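Local coordinates for NAD(P)H-flavin oxidoreductase (Agrobacterium tumefaciens str. C58, PDB 2FRE), which binds flavin mononucleotide and probably passes electrons from NAD(P)H through this flavin to an acceptor, at the interface of chains A and B. Sequence-based numbering; all coordinates share one arbitrary frame. Chains: chain A/B, NAD(P)H-flavin oxidoreductase.

Contact 1: the interface of chains A and B. Residues chain A 188, 191, 195, 199; chain B 56, 92, 150, 153.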
loop_
_atom_site.group_PDB
_atom_site.type_symbol
_atom_site.label_atom_id
_atom_site.label_comp_id
_atom_site.label_asym_id
_atom_site.label_seq_id
_atom_site.Cartn_x
_atom_site.Cartn_y
_atom_site.Cartn_z
ATOM N N ASP A 188 17.063 10.337 1.344
ATOM C CA ASP A 188 16.268 11.416 0.795
ATOM C C ASP A 188 14.796 11.342 1.214
ATOM O O ASP A 188 14.034 12.272 0.952
ATOM C CB ASP A 188 16.353 11.441 -0.736
ATOM C CG ASP A 188 17.721 11.845 -1.246
ATOM O OD1 ASP A 188 18.639 12.041 -0.438
ATOM O OD2 ASP A 188 17.856 11.968 -2.470
ATOM N N PHE A 191 13.927 10.259 7.557
ATOM C CA PHE A 191 14.552 11.255 8.411
ATOM C C PHE A 191 14.384 10.881 9.890
ATOM O O PHE A 191 13.276 10.598 10.354
ATOM C CB PHE A 191 13.914 12.634 8.176
ATOM C CG PHE A 191 13.718 12.992 6.720
ATOM C CD1 PHE A 191 14.759 12.853 5.807
ATOM C CD2 PHE A 191 12.492 13.447 6.260
ATOM C CE1 PHE A 191 14.588 13.182 4.477
ATOM C CE2 PHE A 191 12.304 13.749 4.927
ATOM C CZ PHE A 191 13.365 13.618 4.028
ATOM N N PHE A 195 11.629 16.307 10.281
ATOM C CA PHE A 195 11.680 16.366 8.821
ATOM C C PHE A 195 12.934 17.160 8.405
ATOM O O PHE A 195 12.973 18.368 8.562
ATOM C CB PHE A 195 10.402 17.024 8.289
ATOM C CG PHE A 195 10.177 16.827 6.802
ATOM C CD1 PHE A 195 9.197 15.950 6.346
ATOM C CD2 PHE A 195 10.931 17.527 5.863
ATOM C CE1 PHE A 195 8.962 15.784 4.995
ATOM C CE2 PHE A 195 10.706 17.364 4.504
ATOM C CZ PHE A 195 9.714 16.481 4.066
ATOM N N ALA A 199 11.998 20.721 0.988
ATOM C CA ALA A 199 10.576 20.718 0.591
ATOM C C ALA A 199 10.416 20.532 -0.933
ATOM O O ALA A 199 9.368 20.056 -1.415
ATOM C CB ALA A 199 9.881 21.979 1.071
ATOM N N ARG B 56 7.465 10.140 2.689
ATOM C CA ARG B 56 8.557 10.427 3.607
ATOM C C ARG B 56 8.243 9.757 4.937
ATOM O O ARG B 56 7.058 9.560 5.289
ATOM C CB ARG B 56 8.731 11.939 3.831
ATOM C CG ARG B 56 8.790 12.766 2.542
ATOM C CD ARG B 56 10.140 12.648 1.859
ATOM N NE ARG B 56 10.258 13.599 0.748
ATOM C CZ ARG B 56 9.845 13.372 -0.503
ATOM N NH1 ARG B 56 9.302 12.230 -0.856
ATOM N NH2 ARG B 56 10.001 14.301 -1.434
ATOM N N ILE B 92 4.386 10.211 5.770
ATOM C CA ILE B 92 4.044 11.545 5.308
ATOM C C ILE B 92 4.029 11.406 3.787
ATOM O O ILE B 92 4.759 10.572 3.257
ATOM C CB ILE B 92 5.118 12.554 5.798
ATOM C CG1 ILE B 92 5.002 12.763 7.311
ATOM C CG2 ILE B 92 5.031 13.913 5.097
ATOM C CD1 ILE B 92 6.315 13.008 7.936
ATOM N N PRO B 150 7.086 20.428 5.993
ATOM C CA PRO B 150 6.832 21.598 5.163
ATOM C C PRO B 150 5.420 21.635 4.608
ATOM O O PRO B 150 4.711 20.617 4.607
ATOM C CB PRO B 150 7.858 21.469 4.025
ATOM C CG PRO B 150 8.751 20.360 4.379
ATOM C CD PRO B 150 7.998 19.485 5.328
ATOM N N PHE B 153 2.912 18.829 2.352
ATOM C CA PHE B 153 3.188 17.463 2.770
ATOM C C PHE B 153 2.159 17.098 3.814
ATOM O O PHE B 153 1.933 17.867 4.762
ATOM C CB PHE B 153 4.579 17.328 3.383
ATOM C CG PHE B 153 5.687 17.379 2.384
ATOM C CD1 PHE B 153 6.317 16.217 1.964
ATOM C CD2 PHE B 153 6.094 18.587 1.858
ATOM C CE1 PHE B 153 7.335 16.265 1.050
ATOM C CE2 PHE B 153 7.130 18.649 0.934
ATOM C CZ PHE B 153 7.752 17.481 0.523
#
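B:Arg56, on strand 55-61, runs its aliphatic stem past two phenylalanines of the C-terminal arm of chain A, A:Phe191 and A:Phe195. Its CB lies 4.0 Å from A:Phe195 CE1 and a little farther from A:Phe191 CE2. The next carbon, CG, stands anti to the carbonyl carbon (chi1 -50°) and meets the rim of A:Phe195, 3.9 Å from CE1. A bend at chi2 (-77°) then turns the chain toward A:Phe191, where CD approaches CE2 at 3.9 Å. Beyond it, NE passes 4.0 Å from the backbone O of A:Asp188, beyond bonding distance and with its N-H turned elsewhere.

A:Phe195 itself is packed on both faces. A:Phe191 of its own chain sets CE2 over the centre of one face. On the opposite face B:Pro150 places its ring carbon CD 3.4 Å from the ring centroid, a CH-pi contact. The CZ edge of A:Phe195 is directed at the face of B:Phe153 in an edge-to-face pair, with ring planes 69° apart and centroids 5.2 Å apart. The C-terminal arm of one subunit thus packs on strands 55-61 and 153-162 of the other in the two-fold dimer interface. Close to the C-terminus, A:Ala199 CB rests on B:Pro150 CB at 3.6 Å, while its carbonyl O lies in the plane of the B:Phe153 ring, at the edge, 3.5 Å from CE2.

Contact 2: the interface of chains A and B. Residues chain A 42, 120, 123-124, 127; chain B 13-14, 17.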
loop_
_atom_site.group_PDB
_atom_site.type_symbol
_atom_site.label_atom_id
_atom_site.label_comp_id
_atom_site.label_asym_id
_atom_site.label_seq_id
_atom_site.Cartn_x
_atom_site.Cartn_y
_atom_site.Cartn_z
ATOM N N ALA A 42 -5.465 -11.894 -1.295
ATOM C CA ALA A 42 -4.323 -11.284 -0.602
ATOM C C ALA A 42 -4.507 -9.771 -0.404
ATOM O O ALA A 42 -4.256 -9.229 0.691
ATOM C CB ALA A 42 -3.012 -11.593 -1.361
ATOM N N SER A 120 -0.406 -5.186 -1.812
ATOM C CA SER A 120 -0.664 -6.575 -1.488
ATOM C C SER A 120 -1.038 -7.357 -2.749
ATOM O O SER A 120 -0.536 -8.461 -2.980
ATOM C CB SER A 120 -1.788 -6.650 -0.452
ATOM O OG SER A 120 -1.395 -6.091 0.794
HETATM N N MSE A 123 2.052 -7.786 -4.907
HETATM C CA MSE A 123 2.921 -8.752 -4.268
HETATM C C MSE A 123 2.437 -10.176 -4.485
HETATM O O MSE A 123 3.203 -11.045 -4.847
HETATM C CB MSE A 123 3.042 -8.437 -2.783
HETATM C CG MSE A 123 4.175 -9.114 -2.081
HETATM SE SE MSE A 123 5.912 -8.756 -2.918
HETATM C CE MSE A 123 6.037 -10.062 -3.614
ATOM N N GLN A 124 1.154 -10.397 -4.268
ATOM C CA GLN A 124 0.590 -11.733 -4.498
ATOM C C GLN A 124 0.697 -12.148 -5.974
ATOM O O GLN A 124 1.048 -13.300 -6.289
ATOM C CB GLN A 124 -0.847 -11.842 -3.975
ATOM C CG GLN A 124 -1.439 -13.267 -4.007
ATOM C CD GLN A 124 -0.606 -14.334 -3.318
ATOM O OE1 GLN A 124 0.289 -14.998 -3.932
ATOM N NE2 GLN A 124 -0.917 -14.567 -2.066
ATOM N N LEU A 127 4.220 -13.147 -6.543
ATOM C CA LEU A 127 4.477 -14.460 -5.962
ATOM C C LEU A 127 3.949 -15.634 -6.799
ATOM O O LEU A 127 4.519 -16.735 -6.762
ATOM C CB LEU A 127 3.954 -14.526 -4.527
ATOM C CG LEU A 127 4.743 -13.676 -3.521
ATOM C CD1 LEU A 127 3.980 -13.546 -2.219
ATOM C CD2 LEU A 127 6.149 -14.243 -3.253
ATOM N N VAL B 13 -3.758 -18.033 -0.604
ATOM C CA VAL B 13 -2.830 -16.901 -0.492
ATOM C C VAL B 13 -1.533 -17.365 0.191
ATOM O O VAL B 13 -1.518 -18.350 0.957
ATOM C CB VAL B 13 -3.432 -15.668 0.285
ATOM C CG1 VAL B 13 -4.711 -15.151 -0.355
ATOM C CG2 VAL B 13 -3.674 -15.968 1.775
ATOM N N ASP B 14 -0.430 -16.678 -0.102
ATOM C CA ASP B 14 0.783 -16.868 0.660
ATOM C C ASP B 14 0.485 -16.582 2.142
ATOM O O ASP B 14 -0.169 -15.582 2.470
ATOM C CB ASP B 14 1.883 -15.946 0.156
ATOM C CG ASP B 14 3.253 -16.308 0.701
ATOM O OD1 ASP B 14 3.484 -16.158 1.919
ATOM O OD2 ASP B 14 4.116 -16.723 -0.097
ATOM N N PHE B 17 0.458 -13.054 4.041
ATOM C CA PHE B 17 -0.665 -12.096 4.108
ATOM C C PHE B 17 -1.578 -12.302 5.319
ATOM O O PHE B 17 -2.236 -11.376 5.766
ATOM C CB PHE B 17 -1.481 -12.126 2.814
ATOM C CG PHE B 17 -0.695 -11.707 1.627
ATOM C CD1 PHE B 17 -0.406 -10.365 1.426
ATOM C CD2 PHE B 17 -0.213 -12.643 0.737
ATOM C CE1 PHE B 17 0.350 -9.951 0.330
ATOM C CE2 PHE B 17 0.546 -12.252 -0.370
ATOM C CZ PHE B 17 0.831 -10.894 -0.563
#
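B:Phe17 presents its ring to two helices of chain A, and each neighbour meets a different part of it. A:Ala42 on helix 33-44 supports a face: its CB methyl sits over the centre of the ring, 3.6 Å from the centroid, in a CH-pi contact. Helix 110-127 takes the far rim. There A:Ser120 brings its backbone carbonyl O to 3.7 Å from CZ, and the selenomethionine A:Met123 reaches the edge with CB in the ring plane, 4.0 Å from CZ. A:Gln124 passes the CE2 side at a slant, its amide plane turned 50° from the ring. With CG anti to the backbone N (chi1 -172°) and a bend at chi2, this side chain carries its amide beside the ring to the backbone of B:Asp14.

As modelled, A:Gln124 NE2 lies 2.9 Å from B:Asp14 N, setting two donors against each other. This assignment is doubtful; with the amide turned over, the oxygen could accept the backbone N-H. One turn farther along the helix, A:Leu127 crosses the B:Asp14 side chain at about a right angle, CD1 coming 3.8 Å from the carboxylate OD2. B:Val13 adds a branch, CG1, placed 3.9 Å from A:Ala42 CA. The N-terminal segment of chain B, with short helix 16-19, therefore packs against helices 33-44 and 110-127 of the partner.

Contact 3: the interface of chains A and B. Residues chain A 7-9, 17-18, 181-182; chain B 41, 45.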
loop_
_atom_site.group_PDB
_atom_site.type_symbol
_atom_site.label_atom_id
_atom_site.label_comp_id
_atom_site.label_asym_id
_atom_site.label_seq_id
_atom_site.Cartn_x
_atom_site.Cartn_y
_atom_site.Cartn_z
ATOM N N ARG A 7 18.549 -4.207 -9.787
ATOM C CA ARG A 7 18.425 -3.203 -8.740
ATOM C C ARG A 7 19.314 -3.553 -7.559
ATOM O O ARG A 7 19.550 -4.717 -7.261
ATOM C CB ARG A 7 16.980 -3.092 -8.238
ATOM C CG ARG A 7 15.998 -2.591 -9.241
ATOM C CD ARG A 7 14.557 -2.922 -8.808
ATOM N NE ARG A 7 13.587 -2.067 -9.492
ATOM C CZ ARG A 7 12.261 -2.154 -9.362
ATOM N NH1 ARG A 7 11.697 -3.104 -8.626
ATOM N NH2 ARG A 7 11.484 -1.282 -9.982
ATOM N N GLN A 8 19.774 -2.520 -6.873
ATOM C CA GLN A 8 20.613 -2.678 -5.724
ATOM C C GLN A 8 20.020 -1.848 -4.603
ATOM O O GLN A 8 19.729 -0.669 -4.770
ATOM C CB GLN A 8 22.034 -2.201 -6.007
ATOM C CG GLN A 8 22.962 -2.474 -4.840
ATOM C CD GLN A 8 24.402 -2.044 -5.083
ATOM O OE1 GLN A 8 24.825 -0.964 -4.650
ATOM N NE2 GLN A 8 25.161 -2.898 -5.716
ATOM N N SER A 9 19.843 -2.468 -3.464
ATOM C CA SER A 9 19.266 -1.766 -2.338
ATOM C C SER A 9 20.439 -1.370 -1.476
ATOM O O SER A 9 21.505 -1.989 -1.556
ATOM C CB SER A 9 18.370 -2.696 -1.559
ATOM O OG SER A 9 19.186 -3.692 -0.959
ATOM N N PHE A 17 11.165 -7.320 -2.691
ATOM C CA PHE A 17 10.892 -5.882 -2.884
ATOM C C PHE A 17 11.590 -5.283 -4.106
ATOM O O PHE A 17 11.126 -4.280 -4.658
ATOM C CB PHE A 17 11.261 -5.122 -1.611
ATOM C CG PHE A 17 10.400 -5.492 -0.455
ATOM C CD1 PHE A 17 9.077 -5.066 -0.406
ATOM C CD2 PHE A 17 10.894 -6.269 0.574
ATOM C CE1 PHE A 17 8.269 -5.402 0.647
ATOM C CE2 PHE A 17 10.070 -6.617 1.636
ATOM C CZ PHE A 17 8.768 -6.175 1.665
ATOM N N LEU A 18 12.692 -5.893 -4.537
ATOM C CA LEU A 18 13.365 -5.503 -5.771
ATOM C C LEU A 18 12.824 -6.250 -7.000
ATOM O O LEU A 18 12.856 -5.720 -8.116
ATOM C CB LEU A 18 14.873 -5.762 -5.639
ATOM C CG LEU A 18 15.568 -5.111 -4.442
ATOM C CD1 LEU A 18 17.095 -5.355 -4.512
ATOM C CD2 LEU A 18 15.311 -3.634 -4.414
ATOM N N SER A 181 12.741 0.266 -12.804
ATOM C CA SER A 181 13.029 1.602 -12.345
ATOM C C SER A 181 13.909 1.604 -11.102
ATOM O O SER A 181 13.993 0.610 -10.355
ATOM C CB SER A 181 11.712 2.322 -12.035
ATOM O OG SER A 181 10.958 1.554 -11.114
ATOM N N LYS A 182 14.538 2.748 -10.880
ATOM C CA LYS A 182 15.338 2.998 -9.681
ATOM C C LYS A 182 14.582 3.859 -8.656
ATOM O O LYS A 182 13.428 4.270 -8.878
ATOM C CB LYS A 182 16.653 3.709 -10.070
ATOM C CG LYS A 182 17.439 3.037 -11.156
ATOM C CD LYS A 182 17.890 1.616 -10.827
ATOM C CE LYS A 182 18.965 1.151 -11.838
ATOM N NZ LYS A 182 19.670 -0.162 -11.559
ATOM N N ASP B 41 13.882 0.922 3.738
ATOM C CA ASP B 41 14.415 0.700 2.414
ATOM C C ASP B 41 13.372 -0.087 1.592
ATOM O O ASP B 41 13.054 0.285 0.462
ATOM C CB ASP B 41 15.775 -0.008 2.488
ATOM C CG ASP B 41 16.562 0.073 1.183
ATOM O OD1 ASP B 41 16.201 0.847 0.274
ATOM O OD2 ASP B 41 17.556 -0.628 1.089
ATOM N N TRP B 45 11.014 1.200 -1.895
ATOM C CA TRP B 45 10.925 0.455 -3.151
ATOM C C TRP B 45 9.507 0.262 -3.656
ATOM O O TRP B 45 9.326 -0.320 -4.713
ATOM C CB TRP B 45 11.671 -0.898 -3.059
ATOM C CG TRP B 45 13.108 -0.735 -3.293
ATOM C CD1 TRP B 45 14.103 -0.791 -2.367
ATOM C CD2 TRP B 45 13.738 -0.471 -4.553
ATOM N NE1 TRP B 45 15.326 -0.578 -2.980
ATOM C CE2 TRP B 45 15.116 -0.354 -4.318
ATOM C CE3 TRP B 45 13.258 -0.283 -5.861
ATOM C CZ2 TRP B 45 16.023 -0.081 -5.347
ATOM C CZ3 TRP B 45 14.163 -0.018 -6.869
ATOM C CH2 TRP B 45 15.520 0.092 -6.605
#
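The carbonyl O of A:Ser181 accepts a hydrogen bond of 2.8 Å from A:Arg7 NE, and the guanidinium held by it lies against the indole of B:Trp45. The bond is in the carbonyl plane, with a C=O...donor angle of 157°; NH2 adds weak bonds to the same oxygen and to A:Ser181 OG. On the other flank NH1 bonds to the backbone O of A:Leu18 at 2.9 Å, approaching from above that carbonyl plane. A:Arg7 thereby braces both the loop at A:Ser181 and helix 16-19. Anchored at both sides, the guanidinium is hindered from turning and offers a face to B:Trp45 CZ3, with the two flat groups 44° apart rather than stacked. Its extended stem slides past the six-membered ring in the opposite direction, CD reaching CZ3 at 3.5 Å.

B:Trp45 immediately follows helix 33-44 and turns the same indole face to A:Arg7 and A:Leu18. With CG anti to the carbonyl carbon (chi1 -55°), A:Leu18 carries CD2 over the shared edge of the two rings, above CE2, 3.3 Å from the five-membered centroid, a tight CH-pi contact. The indole is extensively buried, with 113 Å² of B:Trp45 hidden by chain A. Near its NE1 side, A:Ser9 CB touches the carboxylate OD2 of B:Asp41 at 3.5 Å. Where the benzene ring meets A:Ser181, the carbonyl O lies in the indole plane, 3.5 Å from CZ3.

Contact 3 lies off the line between the other two, its C-alpha centre about 20 Å from that of contact 1 and 19 Å from that of contact 2; contacts 1 and 2 are about 30 Å apart. Contacts 2 and 3 use the same elements with the chains exchanged: Phe17 on helix 16-19 and helix 33-44 occur in both, so the N-terminal region and this helix serve two patches. Contact 1 instead involves the C-terminal arm. Because the interface is two-fold symmetric, every patch occurs twice, and both chain ends embrace the partner, consistent with the intertwined dimers typical of nitroreductases, whose FMN sites lie at the subunit interface.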